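Local coordinates for protein methylglyoxal reductase (NADPH-dependent) (Candida albicans SC5314, PDB 6KWS) that probably reduces methylglyoxal with NADPH as the hydride donor, as a Rossmann-fold member of the dihydroflavonol-4-reductase subfamily, at residues Lys19-Lys24 with Ile249-Glu254. The protein carries 1 engineered substitution. Sequence-based numbering, arbitrary orientation.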
loop_
_atom_site.group_PDB
_atom_site.type_symbol
_atom_site.label_atom_id
_atom_site.label_comp_id
_atom_site.label_asym_id
_atom_site.label_seq_id
_atom_site.Cartn_x
_atom_site.Cartn_y
_atom_site.Cartn_z
ATOM N N LYS A 19 10.881 -9.443 2.130
ATOM C CA LYS A 19 12.289 -9.396 1.743
ATOM C C LYS A 19 13.100 -8.542 2.710
ATOM O O LYS A 19 14.171 -8.949 3.172
ATOM C CB LYS A 19 12.419 -8.857 0.317
ATOM C CG LYS A 19 13.840 -8.854 -0.202
ATOM C CD LYS A 19 14.013 -8.023 -1.462
ATOM C CE LYS A 19 13.066 -8.484 -2.591
ATOM N NZ LYS A 19 13.716 -8.583 -3.952
ATOM N N GLN A 20 12.600 -7.354 3.041
ATOM C CA GLN A 20 13.349 -6.510 3.964
ATOM C C GLN A 20 13.378 -7.099 5.370
ATOM O O GLN A 20 14.417 -7.047 6.038
ATOM C CB GLN A 20 12.774 -5.104 3.979
ATOM C CG GLN A 20 12.744 -4.453 2.614
ATOM C CD GLN A 20 12.596 -2.971 2.740
ATOM O OE1 GLN A 20 12.858 -2.410 3.809
ATOM N NE2 GLN A 20 12.167 -2.317 1.670
ATOM N N LEU A 21 12.257 -7.667 5.835
ATOM C CA LEU A 21 12.253 -8.329 7.136
ATOM C C LEU A 21 13.271 -9.465 7.185
ATOM O O LEU A 21 14.024 -9.580 8.152
ATOM C CB LEU A 21 10.855 -8.850 7.470
ATOM C CG LEU A 21 9.813 -7.895 8.078
ATOM C CD1 LEU A 21 8.491 -8.611 8.243
ATOM C CD2 LEU A 21 10.279 -7.309 9.422
ATOM N N LEU A 22 13.318 -10.319 6.151
ATOM C CA LEU A 22 14.272 -11.435 6.162
ATOM C C LEU A 22 15.705 -10.945 6.268
ATOM O O LEU A 22 16.532 -11.562 6.953
ATOM C CB LEU A 22 14.137 -12.288 4.909
ATOM C CG LEU A 22 12.913 -13.175 4.830
ATOM C CD1 LEU A 22 12.957 -13.935 3.511
ATOM C CD2 LEU A 22 12.825 -14.121 6.046
ATOM N N ALA A 23 16.023 -9.844 5.587
ATOM C CA ALA A 23 17.384 -9.321 5.586
ATOM C C ALA A 23 17.776 -8.665 6.903
ATOM O O ALA A 23 18.947 -8.333 7.077
ATOM C CB ALA A 23 17.571 -8.322 4.447
ATOM N N LYS A 24 16.836 -8.438 7.816
ATOM C CA LYS A 24 17.149 -8.013 9.173
ATOM C C LYS A 24 17.038 -9.170 10.164
ATOM O O LYS A 24 16.879 -8.944 11.364
ATOM C CB LYS A 24 16.249 -6.843 9.587
ATOM C CG LYS A 24 16.624 -5.507 8.937
ATOM C CD LYS A 24 15.498 -4.466 8.976
ATOM C CE LYS A 24 15.994 -3.150 9.558
ATOM N NZ LYS A 24 15.442 -1.935 8.877
ATOM N N ILE A 249 10.059 0.323 9.808
ATOM C CA ILE A 249 10.402 1.382 10.751
ATOM C C ILE A 249 9.234 1.637 11.696
ATOM O O ILE A 249 9.436 2.049 12.843
ATOM C CB ILE A 249 10.831 2.674 10.013
ATOM C CG1 ILE A 249 11.938 2.401 8.984
ATOM C CG2 ILE A 249 11.290 3.735 11.002
ATOM C CD1 ILE A 249 13.226 1.932 9.594
ATOM N N ALA A 250 8.012 1.321 11.262
ATOM C CA ALA A 250 6.831 1.678 12.038
ATOM C C ALA A 250 6.749 0.926 13.360
ATOM O O ALA A 250 6.162 1.444 14.319
ATOM C CB ALA A 250 5.565 1.431 11.223
ATOM N N PHE A 251 7.296 -0.291 13.443
ATOM C CA PHE A 251 7.327 -0.976 14.730
ATOM C C PHE A 251 8.707 -1.003 15.385
ATOM O O PHE A 251 8.795 -1.276 16.584
ATOM C CB PHE A 251 6.776 -2.405 14.601
ATOM C CG PHE A 251 7.682 -3.359 13.870
ATOM C CD1 PHE A 251 8.774 -3.947 14.508
ATOM C CD2 PHE A 251 7.422 -3.703 12.559
ATOM C CE1 PHE A 251 9.609 -4.832 13.840
ATOM C CE2 PHE A 251 8.249 -4.582 11.885
ATOM C CZ PHE A 251 9.344 -5.153 12.531
ATOM N N GLU A 252 9.779 -0.725 14.648
ATOM C CA GLU A 252 11.107 -0.718 15.252
ATOM C C GLU A 252 11.396 0.588 15.977
ATOM O O GLU A 252 12.117 0.597 16.980
ATOM C CB GLU A 252 12.178 -0.944 14.187
ATOM C CG GLU A 252 12.242 -2.339 13.587
ATOM C CD GLU A 252 13.467 -2.500 12.679
ATOM O OE1 GLU A 252 13.838 -1.515 11.984
ATOM O OE2 GLU A 252 14.066 -3.604 12.667
ATOM N N ASN A 253 10.872 1.692 15.466
ATOM C CA ASN A 253 10.961 2.981 16.130
ATOM C C ASN A 253 9.801 3.129 17.109
ATOM O O ASN A 253 8.635 2.934 16.747
ATOM C CB ASN A 253 10.952 4.101 15.092
ATOM C CG ASN A 253 10.969 5.467 15.707
ATOM O OD1 ASN A 253 11.002 5.616 16.931
ATOM N ND2 ASN A 253 10.963 6.491 14.858
ATOM N N GLU A 254 10.128 3.482 18.351
ATOM C CA GLU A 254 9.095 3.593 19.373
ATOM C C GLU A 254 8.205 4.812 19.139
ATOM O O GLU A 254 7.008 4.770 19.432
ATOM C CB GLU A 254 9.728 3.639 20.770
ATOM C CG GLU A 254 10.821 2.574 21.052
ATOM C CD GLU A 254 12.195 2.884 20.385
ATOM O OE1 GLU A 254 12.751 1.990 19.700
ATOM O OE2 GLU A 254 12.715 4.022 20.530
#
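The first helix of the Rossmann fold, 12-23, meets the C-terminal end of helix 240-252 where Leu21, in its last turn, touches Phe251 and Lys24, just beyond its end, touches Glu252. Between residues 19-24 and 249-254 the contact is made by side chains alone: the nearest CA atoms, those of Leu21 and Ile249, are 10.5 Å apart, and the segments bury just 150 Å² between them. The inner half is apolar. Leu21 sends one methyl, CD2, to the rim of the Phe251 ring, where it lies 3.9 Å from CZ and near the ring plane, so the benzyl group is met at its edge. With chi1 at 72°, CG of Phe251 stands between the backbone N and the carbonyl carbon, a placement that lets the end of the ring approach the leucine. The outer half is ionic. Lys24 and Glu252 both direct their CB toward the opposite segment, and NZ of the lysine forms a long salt bridge of 3.5 Å to OE1 of the glutamate. The carboxylate also rests against the aliphatic end of the lysine, its OE2 lying 3.7 Å from Lys24 CE. Glu252 reaches over with an extended chain, whereas that of Lys24, on the exposed side of the contact, bends at chi3 and chi4. Beneath this pair the leucine and phenylalanine are buried on the parallel part of the central sheet: both touch Leu79 of strand 75-80, Phe251 adds Val77, and Leu21 also rests on Val4 and Val6 of strand 3-7. Next to Leu21 in sequence, Gln20 packs on Ala244 and Ile248 and donates from NE2 to the carbonyl of Arg241, extending the junction of helices 12-23 and 240-252 over the same sheet.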